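Local coordinates for eukaryotic translation initiation factor 2D (Homo sapiens, PDB 5W2F), which delivers tRNA to the P-site of the eukaryotic ribosome without GTP during translation initiation, and is represented by its C-terminal part, with SWIB/MDM2 and SUI1 regions, at residues 150-155 against 168-173; 92-97 against 108-113; 7-12 against 26-31; 54-59 against 74-79. One frame throughout, in Å; residues are numbered along the deposited sequence.

Contact 1 of 4, residues 150-155 against 168-173; sequences CQASTT and VQIQGN. With FMT (formic acid), chain D.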
loop_
_atom_site.group_PDB
_atom_site.type_symbol
_atom_site.label_atom_id
_atom_site.label_comp_id
_atom_site.label_asym_id
_atom_site.label_seq_id
_atom_site.Cartn_x
_atom_site.Cartn_y
_atom_site.Cartn_z
ATOM N N CYS A 150 5.882 -26.476 -11.487
ATOM C CA CYS A 150 7.215 -26.392 -12.072
ATOM C C CYS A 150 7.945 -27.728 -12.172
ATOM O O CYS A 150 8.936 -27.820 -12.894
ATOM C CB CYS A 150 8.083 -25.444 -11.263
ATOM S SG CYS A 150 7.417 -23.777 -11.071
ATOM N N GLN A 151 7.493 -28.736 -11.427
ATOM C CA GLN A 151 8.218 -30.011 -11.283
ATOM C C GLN A 151 9.660 -29.757 -10.840
ATOM O O GLN A 151 10.625 -30.255 -11.431
ATOM C CB GLN A 151 8.136 -30.849 -12.574
ATOM C CG GLN A 151 6.710 -31.250 -12.939
ATOM C CD GLN A 151 6.050 -32.159 -11.910
ATOM O OE1 GLN A 151 6.701 -33.021 -11.316
ATOM N NE2 GLN A 151 4.746 -31.974 -11.699
ATOM N N ALA A 152 9.774 -28.931 -9.802
ATOM C CA ALA A 152 11.052 -28.494 -9.284
ATOM C C ALA A 152 10.906 -28.193 -7.804
ATOM O O ALA A 152 9.856 -27.735 -7.347
ATOM C CB ALA A 152 11.514 -27.246 -10.015
ATOM N N SER A 153 11.976 -28.450 -7.066
ATOM C CA SER A 153 12.005 -28.245 -5.640
ATOM C C SER A 153 11.777 -26.775 -5.271
ATOM O O SER A 153 12.362 -25.871 -5.865
ATOM C CB SER A 153 13.349 -28.674 -5.090
ATOM O OG SER A 153 13.351 -28.566 -3.684
ATOM N N THR A 154 10.949 -26.563 -4.255
ATOM C CA THR A 154 10.746 -25.257 -3.688
ATOM C C THR A 154 11.068 -25.266 -2.226
ATOM O O THR A 154 10.916 -26.292 -1.524
ATOM C CB THR A 154 9.299 -24.774 -3.850
ATOM O OG1 THR A 154 8.408 -25.622 -3.116
ATOM C CG2 THR A 154 8.892 -24.732 -5.305
ATOM N N THR A 155 11.460 -24.102 -1.746
ATOM C CA THR A 155 11.722 -23.860 -0.325
ATOM C C THR A 155 11.209 -22.479 0.058
ATOM O O THR A 155 11.077 -21.606 -0.803
ATOM C CB THR A 155 13.233 -23.910 0.001
ATOM O OG1 THR A 155 13.931 -22.920 -0.761
ATOM C CG2 THR A 155 13.814 -25.259 -0.307
ATOM N N VAL A 168 9.992 -17.298 -1.486
ATOM C CA VAL A 168 9.966 -18.616 -2.072
ATOM C C VAL A 168 11.127 -18.736 -3.044
ATOM O O VAL A 168 11.338 -17.857 -3.870
ATOM C CB VAL A 168 8.644 -18.870 -2.799
ATOM C CG1 VAL A 168 8.629 -20.217 -3.503
ATOM C CG2 VAL A 168 7.476 -18.733 -1.835
ATOM N N GLN A 169 11.858 -19.841 -2.949
ATOM C CA GLN A 169 12.860 -20.196 -3.933
ATOM C C GLN A 169 12.418 -21.435 -4.670
ATOM O O GLN A 169 11.976 -22.412 -4.037
ATOM C CB GLN A 169 14.183 -20.411 -3.245
ATOM C CG GLN A 169 14.764 -19.128 -2.705
ATOM C CD GLN A 169 16.198 -19.299 -2.230
ATOM O OE1 GLN A 169 16.573 -20.371 -1.732
ATOM N NE2 GLN A 169 17.010 -18.244 -2.371
ATOM N N ILE A 170 12.573 -21.415 -5.986
ATOM C CA ILE A 170 12.273 -22.578 -6.803
ATOM C C ILE A 170 13.519 -22.917 -7.623
ATOM O O ILE A 170 14.115 -22.036 -8.218
ATOM C CB ILE A 170 11.087 -22.355 -7.768
ATOM C CG1 ILE A 170 9.912 -21.646 -7.073
ATOM C CG2 ILE A 170 10.667 -23.692 -8.383
ATOM C CD1 ILE A 170 9.921 -20.125 -7.281
ATOM N N GLN A 171 13.910 -24.194 -7.634
ATOM C CA GLN A 171 15.039 -24.596 -8.467
ATOM C C GLN A 171 14.711 -24.336 -9.944
ATOM O O GLN A 171 13.586 -24.556 -10.399
ATOM C CB GLN A 171 15.352 -26.074 -8.240
ATOM C CG GLN A 171 15.951 -26.370 -6.886
ATOM C CD GLN A 171 17.281 -25.674 -6.633
ATOM O OE1 GLN A 171 17.496 -25.096 -5.561
ATOM N NE2 GLN A 171 18.179 -25.733 -7.608
ATOM N N GLY A 172 15.703 -23.825 -10.665
ATOM C CA GLY A 172 15.582 -23.592 -12.083
ATOM C C GLY A 172 14.976 -22.238 -12.425
ATOM O O GLY A 172 14.804 -21.381 -11.563
ATOM N N ASN A 173 14.680 -22.073 -13.711
ATOM C CA ASN A 173 14.163 -20.832 -14.275
ATOM C C ASN A 173 12.669 -20.966 -14.440
ATOM O O ASN A 173 12.185 -21.604 -15.385
ATOM C CB ASN A 173 14.857 -20.546 -15.588
ATOM C CG ASN A 173 14.444 -19.220 -16.199
ATOM O OD1 ASN A 173 13.388 -18.673 -15.861
ATOM N ND2 ASN A 173 15.265 -18.707 -17.119
HETATM C C FMT D . 18.321 -21.274 -18.229
HETATM O O1 FMT D . 17.372 -20.626 -17.856
HETATM O O2 FMT D . 19.486 -20.655 -18.260
HETATM O O HOH W 1 14.711 -24.621 -3.749
#
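Val168 meets Thr155 within strand 166-171, where Val168 CA lies 3.4 Å from Thr155 O in a CA-H...O contact. The next pair, Gln169 and Thr155, is an antiparallel hydrogen-bonded pair. Gln169 N reaches Thr155 O at 2.9 Å, and Thr155 N returns a bond of 2.9 Å to Gln169 O. The Gln169 side chain turns its OE1 to Arg120. Ile170 is on the other face, in a non-hydrogen-bonded pair with Thr154. The two side chains run side by side, pointing the same way. Thr154 CG2 touches both Ile170 CG1 and CG2 at 3.7 Å. Ile170 CG2 also meets Ala152 CB at 4.0 Å and, more loosely, Cys150 SG. Gln171 N then donates to Ser153 O at 2.9 Å. With CG anti to its carbonyl carbon (chi1 -70°), Gln171 lays CG against Ser153 CB. Asn173 ND2 donates to O1 of a formic acid at 2.9 Å. Lys125 also binds this molecule, which probably comes from the crystallisation liquor. The hairpin of the SUI1 region thus has two unlike faces. Ile170 and the methyl of Thr154 pack together, while Thr154 OG1 is satisfied by Ala143 O of helix 139-150. Gln169 and Thr155 give the other face its polar character.

Contact 2 of 4, residues 92-97 against 108-113; sequences PAYQVT and GRICPI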
loop_
_atom_site.group_PDB
_atom_site.type_symbol
_atom_site.label_atom_id
_atom_site.label_comp_id
_atom_site.label_asym_id
_atom_site.label_seq_id
_atom_site.Cartn_x
_atom_site.Cartn_y
_atom_site.Cartn_z
ATOM N N PRO A 92 -0.362 5.270 4.788
ATOM C CA PRO A 92 -0.717 4.583 3.545
ATOM C C PRO A 92 -1.234 3.179 3.824
ATOM O O PRO A 92 -0.803 2.504 4.790
ATOM C CB PRO A 92 0.611 4.491 2.786
ATOM C CG PRO A 92 1.647 4.593 3.842
ATOM C CD PRO A 92 1.077 5.544 4.849
ATOM N N ALA A 93 -2.149 2.743 2.971
ATOM C CA ALA A 93 -2.722 1.420 3.092
ATOM C C ALA A 93 -3.273 1.037 1.733
ATOM O O ALA A 93 -3.278 1.856 0.804
ATOM C CB ALA A 93 -3.790 1.437 4.165
ATOM N N TYR A 94 -3.737 -0.184 1.595
ATOM C CA TYR A 94 -4.338 -0.627 0.344
ATOM C C TYR A 94 -5.148 -1.875 0.579
ATOM O O TYR A 94 -5.048 -2.490 1.635
ATOM C CB TYR A 94 -3.295 -0.856 -0.756
ATOM C CG TYR A 94 -2.215 -1.863 -0.398
ATOM C CD1 TYR A 94 -1.085 -1.486 0.329
ATOM C CD2 TYR A 94 -2.323 -3.185 -0.794
ATOM C CE1 TYR A 94 -0.102 -2.413 0.660
ATOM C CE2 TYR A 94 -1.333 -4.112 -0.483
ATOM C CZ TYR A 94 -0.228 -3.732 0.241
ATOM O OH TYR A 94 0.763 -4.633 0.571
ATOM N N GLN A 95 -5.963 -2.226 -0.406
ATOM C CA GLN A 95 -6.831 -3.382 -0.328
ATOM C C GLN A 95 -6.602 -4.267 -1.536
ATOM O O GLN A 95 -6.676 -3.798 -2.682
ATOM C CB GLN A 95 -8.290 -2.954 -0.277
ATOM C CG GLN A 95 -9.268 -4.114 -0.203
ATOM C CD GLN A 95 -10.688 -3.626 -0.275
ATOM O OE1 GLN A 95 -11.272 -3.250 0.730
ATOM N NE2 GLN A 95 -11.232 -3.599 -1.476
ATOM N N VAL A 96 -6.366 -5.549 -1.270
ATOM C CA VAL A 96 -6.145 -6.548 -2.323
ATOM C C VAL A 96 -7.323 -7.512 -2.328
ATOM O O VAL A 96 -7.710 -8.023 -1.262
ATOM C CB VAL A 96 -4.873 -7.362 -2.060
ATOM C CG1 VAL A 96 -4.637 -8.354 -3.185
ATOM C CG2 VAL A 96 -3.696 -6.459 -1.844
ATOM N N THR A 97 -7.895 -7.761 -3.505
ATOM C CA THR A 97 -8.972 -8.756 -3.608
ATOM C C THR A 97 -8.513 -9.896 -4.489
ATOM O O THR A 97 -8.391 -9.745 -5.693
ATOM C CB THR A 97 -10.287 -8.136 -4.130
ATOM O OG1 THR A 97 -10.648 -7.042 -3.283
ATOM C CG2 THR A 97 -11.426 -9.159 -4.123
ATOM N N GLY A 108 0.686 0.173 4.812
ATOM C CA GLY A 108 1.949 0.491 4.187
ATOM C C GLY A 108 1.775 0.877 2.742
ATOM O O GLY A 108 0.696 0.773 2.166
ATOM N N ARG A 109 2.857 1.351 2.166
ATOM C CA ARG A 109 2.894 1.635 0.749
ATOM C C ARG A 109 2.892 0.331 -0.015
ATOM O O ARG A 109 3.392 -0.698 0.463
ATOM C CB ARG A 109 4.117 2.482 0.404
ATOM C CG ARG A 109 4.090 3.813 1.144
ATOM C CD ARG A 109 4.859 4.909 0.439
ATOM N NE ARG A 109 4.720 6.167 1.168
ATOM C CZ ARG A 109 3.634 6.950 1.169
ATOM N NH1 ARG A 109 2.539 6.644 0.464
ATOM N NH2 ARG A 109 3.647 8.064 1.888
ATOM N N ILE A 110 2.288 0.372 -1.194
ATOM C CA ILE A 110 2.260 -0.777 -2.073
ATOM C C ILE A 110 3.738 -0.999 -2.481
ATOM O O ILE A 110 4.449 -0.039 -2.817
ATOM C CB ILE A 110 1.338 -0.549 -3.306
ATOM C CG1 ILE A 110 -0.104 -0.194 -2.872
ATOM C CG2 ILE A 110 1.304 -1.797 -4.182
ATOM C CD1 ILE A 110 -0.950 0.504 -3.914
ATOM N N CYS A 111 4.195 -2.238 -2.331
ATOM C CA CYS A 111 5.510 -2.672 -2.791
ATOM C C CYS A 111 5.263 -3.765 -3.822
ATOM O O CYS A 111 4.292 -4.499 -3.716
ATOM C CB CYS A 111 6.325 -3.250 -1.630
ATOM S SG CYS A 111 5.521 -4.582 -0.694
ATOM N N PRO A 112 6.146 -3.881 -4.811
ATOM C CA PRO A 112 5.955 -4.886 -5.831
ATOM C C PRO A 112 6.332 -6.276 -5.365
ATOM O O PRO A 112 7.201 -6.434 -4.491
ATOM C CB PRO A 112 6.915 -4.449 -6.928
ATOM C CG PRO A 112 8.029 -3.771 -6.179
ATOM C CD PRO A 112 7.358 -3.078 -5.045
ATOM N N ILE A 113 5.701 -7.274 -5.980
ATOM C CA ILE A 113 6.260 -8.637 -5.921
ATOM C C ILE A 113 7.489 -8.645 -6.830
ATOM O O ILE A 113 7.421 -8.158 -7.964
ATOM C CB ILE A 113 5.254 -9.679 -6.388
ATOM C CG1 ILE A 113 4.103 -9.751 -5.397
ATOM C CG2 ILE A 113 5.929 -11.034 -6.540
ATOM C CD1 ILE A 113 2.908 -10.546 -5.868
HETATM O O HOH W 2 -0.675 2.590 -0.315
HETATM O O HOH W 3 3.230 -3.543 0.312
#
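Pro92 and Gly108 share the direct hydrogen bond of this contact. Gly108 N donates to Pro92 O at 2.8 Å, with the donor well above the carbonyl plane. It ties strand 91-96 to the start of the loop that follows strand 104-107. Water extends the polar contact. Water 3 donates to Tyr94 OH at 2.7 Å and to Arg109 O at 2.9 Å, and weakly accepts from Cys111 N. Tyr94 OH also bonds to Ala134 O, so the phenol oxygen ties strand 91-96 to Ala134 as well as, through water, to the loop. The apolar contacts centre on the Tyr94 ring. With CG between backbone N and carbonyl carbon (chi1 58°), the base of the ring meets Ile110 CG1. That atom lies over one ring face, 4.0 Å from the centroid of the Tyr94 ring, in a CH-pi contact. Gly108 O comes to the ring edge, in plane, 3.4 Å from Tyr94 CD1. A second flat group is packed as well. Pro92 CG lies 4.0 Å above the plane of the Arg109 guanidinium, over its centre, and Arg109 CG touches Pro92 CG. The loop is therefore held to the strand by one backbone bond, a water bridge and packing on two flat groups. Tyr94 serves both chemistries, with an apolar ring face and a polar tip.

Contact 3 of 4, residues 7-12 against 26-31; sequences YCVPAS and SFLEGS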
loop_
_atom_site.group_PDB
_atom_site.type_symbol
_atom_site.label_atom_id
_atom_site.label_comp_id
_atom_site.label_asym_id
_atom_site.label_seq_id
_atom_site.Cartn_x
_atom_site.Cartn_y
_atom_site.Cartn_z
ATOM N N TYR A 7 -6.258 4.878 3.050
ATOM C CA TYR A 7 -5.592 5.726 4.030
ATOM C C TYR A 7 -6.079 5.315 5.398
ATOM O O TYR A 7 -7.269 5.095 5.590
ATOM C CB TYR A 7 -5.929 7.195 3.782
ATOM C CG TYR A 7 -5.464 7.656 2.452
ATOM C CD1 TYR A 7 -6.272 7.504 1.320
ATOM C CD2 TYR A 7 -4.193 8.179 2.290
ATOM C CE1 TYR A 7 -5.810 7.865 0.079
ATOM C CE2 TYR A 7 -3.744 8.583 1.048
ATOM C CZ TYR A 7 -4.554 8.413 -0.059
ATOM O OH TYR A 7 -4.123 8.800 -1.319
ATOM N N CYS A 8 -5.154 5.181 6.336
ATOM C CA CYS A 8 -5.488 4.757 7.685
ATOM C C CYS A 8 -5.286 5.920 8.646
ATOM O O CYS A 8 -4.257 6.584 8.627
ATOM C CB CYS A 8 -4.645 3.556 8.088
ATOM S SG CYS A 8 -5.073 2.844 9.690
ATOM N N VAL A 9 -6.282 6.151 9.489
ATOM C CA VAL A 9 -6.267 7.268 10.433
ATOM C C VAL A 9 -5.293 6.989 11.587
ATOM O O VAL A 9 -5.532 6.075 12.377
ATOM C CB VAL A 9 -7.674 7.541 11.000
ATOM C CG1 VAL A 9 -7.626 8.677 12.025
ATOM C CG2 VAL A 9 -8.674 7.841 9.876
ATOM N N PRO A 10 -4.210 7.783 11.696
ATOM C CA PRO A 10 -3.293 7.595 12.813
ATOM C C PRO A 10 -3.781 8.312 14.056
ATOM O O PRO A 10 -4.633 9.199 13.964
ATOM C CB PRO A 10 -2.004 8.224 12.313
ATOM C CG PRO A 10 -2.457 9.334 11.443
ATOM C CD PRO A 10 -3.753 8.878 10.816
ATOM N N ALA A 11 -3.202 7.965 15.201
ATOM C CA ALA A 11 -3.590 8.574 16.460
ATOM C C ALA A 11 -3.540 10.095 16.406
ATOM O O ALA A 11 -4.428 10.775 16.942
ATOM C CB ALA A 11 -2.695 8.061 17.583
ATOM N N SER A 12 -2.522 10.627 15.729
ATOM C CA SER A 12 -2.321 12.079 15.647
ATOM C C SER A 12 -3.458 12.837 14.971
ATOM O O SER A 12 -3.567 14.050 15.144
ATOM C CB SER A 12 -1.016 12.390 14.915
ATOM O OG SER A 12 -1.073 11.925 13.586
ATOM N N SER A 26 -9.182 3.510 11.342
ATOM C CA SER A 26 -10.181 3.348 10.299
ATOM C C SER A 26 -9.491 3.535 8.956
ATOM O O SER A 26 -8.508 4.294 8.828
ATOM C CB SER A 26 -11.366 4.302 10.462
ATOM O OG SER A 26 -10.913 5.599 10.660
ATOM N N PHE A 27 -9.989 2.809 7.972
ATOM C CA PHE A 27 -9.480 2.881 6.616
ATOM C C PHE A 27 -10.468 3.624 5.736
ATOM O O PHE A 27 -11.670 3.334 5.758
ATOM C CB PHE A 27 -9.233 1.477 6.080
ATOM C CG PHE A 27 -8.123 0.766 6.794
ATOM C CD1 PHE A 27 -6.805 0.934 6.392
ATOM C CD2 PHE A 27 -8.376 -0.046 7.886
ATOM C CE1 PHE A 27 -5.768 0.311 7.075
ATOM C CE2 PHE A 27 -7.347 -0.660 8.574
ATOM C CZ PHE A 27 -6.044 -0.496 8.168
ATOM N N LEU A 28 -9.943 4.553 4.942
ATOM C CA LEU A 28 -10.741 5.439 4.128
ATOM C C LEU A 28 -10.193 5.494 2.716
ATOM O O LEU A 28 -8.975 5.476 2.508
ATOM C CB LEU A 28 -10.712 6.856 4.727
ATOM C CG LEU A 28 -11.336 7.012 6.116
ATOM C CD1 LEU A 28 -11.014 8.379 6.703
ATOM C CD2 LEU A 28 -12.828 6.803 6.003
ATOM N N GLU A 29 -11.092 5.644 1.751
ATOM C CA GLU A 29 -10.683 5.965 0.391
ATOM C C GLU A 29 -10.327 7.460 0.323
ATOM O O GLU A 29 -10.819 8.279 1.121
ATOM C CB GLU A 29 -11.799 5.637 -0.608
ATOM C CG GLU A 29 -12.199 4.167 -0.592
ATOM C CD GLU A 29 -13.305 3.839 -1.564
ATOM O OE1 GLU A 29 -13.487 4.564 -2.541
ATOM O OE2 GLU A 29 -13.992 2.833 -1.355
ATOM N N GLY A 30 -9.497 7.825 -0.645
ATOM C CA GLY A 30 -9.120 9.221 -0.817
ATOM C C GLY A 30 -10.335 10.127 -0.971
ATOM O O GLY A 30 -10.374 11.211 -0.406
ATOM N N SER A 31 -11.331 9.691 -1.746
ATOM C CA SER A 31 -12.548 10.496 -1.954
ATOM C C SER A 31 -13.292 10.750 -0.651
ATOM O O SER A 31 -13.882 11.814 -0.465
ATOM C CB SER A 31 -13.481 9.840 -2.965
ATOM O OG SER A 31 -13.859 8.543 -2.546
#
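Tyr7 O accepts the hydrogen bond from Leu28 N at 2.8 Å. Phe27 CA lies 3.3 Å from the same oxygen, Tyr7 O, in a CA-H...O contact. In return Tyr7 N donates to Leu28 O, which makes Tyr7 and Leu28 an antiparallel hydrogen-bonded pair. One more rung follows, from Val9 N to Ser26 O at 3.0 Å. Leu28 O also lies at the edge of the Tyr7 ring, in plane, 3.6 Å from Tyr7 CD1. Further out, Tyr7 CE1 meets Gly30 CA at 3.7 Å, where helix 30-43 begins. Cys8 and Phe27 form the non-hydrogen-bonded pair between these rungs. With SG anti to its backbone N (chi1 -175°), Cys8 sets the sulfur over one face of the Phe27 ring, offset toward the rim. Cys8 SG is 4.0 Å from the centroid of the Phe27 ring. Cys8 CB packs on Phe27 CE1 at 3.6 Å. The Phe27 side chain also packs on Val105 and Lys107 of strand 104-107. Past the strand pair, Val9 CG2 touches Ser26 OG and Leu28 CD1. Ser26 OG bonds to Lys23 O, and Val9 and Leu28 both pack on Phe17 of helix 14-17. This is a short antiparallel strand pair with a sulfur-aromatic contact on one face. It forms one side of the four-stranded antiparallel sheet, in the order 27-28, 4-8, 91-96, 104-107, and leads into helix 30-43 of the SWIB/MDM2 region.

Contact 4 of 4, residues 54-59 against 74-79; sequences LVRLDP and VMKLPW
Val55 and Leu77 are the central hydrogen-bonded pair of a two-stranded antiparallel sheet in the SWIB/MDM2 region. The N-to-C directions of strands 54-56 and 76-78 are 149° apart, and helix 59-65 lies between them in sequence. Val55 N donates to Leu77 O, and Leu77 N returns a bond to Val55 O at 2.9 Å. Leu57 N adds a third rung to Met75 O at 2.8 Å. The face bearing Val55 and Leu77 is the tightly packed one. It turns to the helices: Val55 packs on Ala41 of helix 30-43 and Leu82 of helix 79-89, and Leu77 on Ile65 of helix 59-65. Leu57 crosses Leu77, and Leu57 CD1 comes 3.9 Å from Leu77 CG. The other face is looser and more open to solvent. There Arg56 and Lys76 lie side by side, pointing the same way, with Arg56 CG 4.0 Å from Lys76 CG. Their charged ends part, Arg56 NE standing 6.1 Å from Lys76 NZ. Arg56 NH2 bonds to the carbonyls of Asp45 and Val47, and Lys76 NZ forms a salt bridge with Asp48, which probably eases the repulsion between the like charges. Val74 CG1 packs beside Arg56 CG. At one end water 4 joins Leu57 O to Met75 N. At the other, Leu54 CD2 packs on Pro78 CD at 4.1 Å. Back on the packed face, Trp79 NE1 bonds to Lys52 O. Val55 CG2, anti to its carbonyl carbon, makes a CH-pi contact over the centre of the Trp79 six-membered ring, 3.5 Å from its centroid and 7° off the ring normal.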
loop_
_atom_site.group_PDB
_atom_site.type_symbol
_atom_site.label_atom_id
_atom_site.label_comp_id
_atom_site.label_asym_id
_atom_site.label_seq_id
_atom_site.Cartn_x
_atom_site.Cartn_y
_atom_site.Cartn_z
ATOM N N LEU A 54 -9.167 29.720 0.172
ATOM C CA LEU A 54 -8.285 29.454 1.312
ATOM C C LEU A 54 -9.050 29.001 2.530
ATOM O O LEU A 54 -10.154 29.469 2.788
ATOM C CB LEU A 54 -7.518 30.722 1.671
ATOM C CG LEU A 54 -6.662 31.305 0.553
ATOM C CD1 LEU A 54 -5.997 32.560 1.056
ATOM C CD2 LEU A 54 -5.608 30.334 0.042
ATOM N N VAL A 55 -8.410 28.133 3.297
ATOM C CA VAL A 55 -8.918 27.643 4.569
ATOM C C VAL A 55 -7.969 28.082 5.677
ATOM O O VAL A 55 -6.755 27.887 5.571
ATOM C CB VAL A 55 -9.051 26.104 4.545
ATOM C CG1 VAL A 55 -9.528 25.587 5.905
ATOM C CG2 VAL A 55 -10.018 25.684 3.435
ATOM N N ARG A 56 -8.533 28.685 6.729
ATOM C CA ARG A 56 -7.780 29.077 7.909
ATOM C C ARG A 56 -7.723 27.864 8.834
ATOM O O ARG A 56 -8.740 27.406 9.324
ATOM C CB ARG A 56 -8.447 30.247 8.625
ATOM C CG ARG A 56 -8.595 31.505 7.784
ATOM C CD ARG A 56 -9.440 32.571 8.493
ATOM N NE ARG A 56 -10.887 32.378 8.281
ATOM C CZ ARG A 56 -11.764 31.831 9.138
ATOM N NH1 ARG A 56 -11.409 31.410 10.365
ATOM N NH2 ARG A 56 -13.052 31.732 8.761
ATOM N N LEU A 57 -6.531 27.376 9.111
ATOM C CA LEU A 57 -6.385 26.195 9.923
ATOM C C LEU A 57 -6.657 26.520 11.402
ATOM O O LEU A 57 -6.134 27.479 11.955
ATOM C CB LEU A 57 -5.015 25.560 9.747
ATOM C CG LEU A 57 -4.757 24.715 8.481
ATOM C CD1 LEU A 57 -4.965 25.406 7.164
ATOM C CD2 LEU A 57 -3.355 24.142 8.586
ATOM N N ASP A 58 -7.487 25.693 12.025
ATOM C CA ASP A 58 -7.776 25.790 13.446
ATOM C C ASP A 58 -6.713 25.001 14.216
ATOM O O ASP A 58 -5.813 24.392 13.602
ATOM C CB ASP A 58 -9.214 25.318 13.717
ATOM C CG ASP A 58 -9.428 23.828 13.491
ATOM O OD1 ASP A 58 -8.599 23.168 12.842
ATOM O OD2 ASP A 58 -10.471 23.332 13.957
ATOM N N PRO A 59 -6.773 25.030 15.552
ATOM C CA PRO A 59 -5.711 24.337 16.271
ATOM C C PRO A 59 -5.608 22.849 15.980
ATOM O O PRO A 59 -4.496 22.325 15.898
ATOM C CB PRO A 59 -6.065 24.608 17.732
ATOM C CG PRO A 59 -6.700 25.965 17.696
ATOM C CD PRO A 59 -7.518 25.953 16.440
ATOM N N VAL A 74 -2.127 33.346 11.655
ATOM C CA VAL A 74 -3.151 32.516 11.052
ATOM C C VAL A 74 -2.488 31.750 9.913
ATOM O O VAL A 74 -1.917 32.347 8.991
ATOM C CB VAL A 74 -4.343 33.342 10.517
ATOM C CG1 VAL A 74 -5.383 32.416 9.875
ATOM C CG2 VAL A 74 -4.966 34.186 11.637
ATOM N N MET A 75 -2.556 30.426 9.993
ATOM C CA MET A 75 -2.047 29.553 8.950
ATOM C C MET A 75 -3.190 29.324 7.962
ATOM O O MET A 75 -4.282 28.926 8.364
ATOM C CB MET A 75 -1.609 28.220 9.549
ATOM C CG MET A 75 -0.725 28.327 10.791
ATOM S SD MET A 75 0.809 29.193 10.443
ATOM C CE MET A 75 1.961 28.420 11.540
ATOM N N LYS A 76 -2.961 29.641 6.688
ATOM C CA LYS A 76 -3.952 29.441 5.650
ATOM C C LYS A 76 -3.389 28.538 4.587
ATOM O O LYS A 76 -2.215 28.668 4.208
ATOM C CB LYS A 76 -4.364 30.763 5.004
ATOM C CG LYS A 76 -4.979 31.734 5.985
ATOM C CD LYS A 76 -5.414 32.994 5.252
ATOM C CE LYS A 76 -5.844 34.080 6.211
ATOM N NZ LYS A 76 -6.348 35.269 5.476
ATOM N N LEU A 77 -4.228 27.624 4.111
ATOM C CA LEU A 77 -3.882 26.778 2.987
ATOM C C LEU A 77 -4.993 26.773 1.971
ATOM O O LEU A 77 -6.168 26.734 2.341
ATOM C CB LEU A 77 -3.645 25.336 3.430
ATOM C CG LEU A 77 -2.390 25.062 4.233
ATOM C CD1 LEU A 77 -2.347 23.602 4.656
ATOM C CD2 LEU A 77 -1.153 25.393 3.420
ATOM N N PRO A 78 -4.631 26.775 0.675
ATOM C CA PRO A 78 -5.639 26.443 -0.312
ATOM C C PRO A 78 -6.231 25.060 -0.075
ATOM O O PRO A 78 -5.550 24.174 0.430
ATOM C CB PRO A 78 -4.887 26.444 -1.632
ATOM C CG PRO A 78 -3.552 27.012 -1.352
ATOM C CD PRO A 78 -3.287 26.916 0.093
ATOM N N TRP A 79 -7.488 24.880 -0.467
ATOM C CA TRP A 79 -8.173 23.591 -0.272
ATOM C C TRP A 79 -7.340 22.404 -0.730
ATOM O O TRP A 79 -7.201 21.420 -0.019
ATOM C CB TRP A 79 -9.471 23.572 -1.055
ATOM C CG TRP A 79 -10.519 24.489 -0.573
ATOM C CD1 TRP A 79 -10.781 25.721 -1.053
ATOM C CD2 TRP A 79 -11.460 24.247 0.473
ATOM N NE1 TRP A 79 -11.839 26.276 -0.385
ATOM C CE2 TRP A 79 -12.281 25.397 0.559
ATOM C CE3 TRP A 79 -11.704 23.172 1.332
ATOM C CZ2 TRP A 79 -13.326 25.503 1.460
ATOM C CZ3 TRP A 79 -12.755 23.275 2.231
ATOM C CH2 TRP A 79 -13.539 24.444 2.299
HETATM O O HOH W 4 -4.207 29.330 12.018
#

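Overall arrangement
Contact 2 lies about 3 Å from the chain centre, measured centre to centre, while contacts 1 and 4 lie towards opposite ends, their centres about 57 Å apart. Contacts 2 and 3 reach one four-stranded sheet through neighbouring strands, and Ala93 CB touches Phe27 CE1 where they meet. Contacts 3 and 4 belong to the SWIB/MDM2 region, and helix 30-43 leads from one towards the other. Contact 1 holds the SUI1 hairpin. Contacts 1, 3 and 4 are strand pairs with backbone rungs. Contacts 1, 2 and 3 are partly buried, but contact 4 is a surface contact with charged side chains. Contact 2 has one direct backbone bond and otherwise relies on water and ring packing.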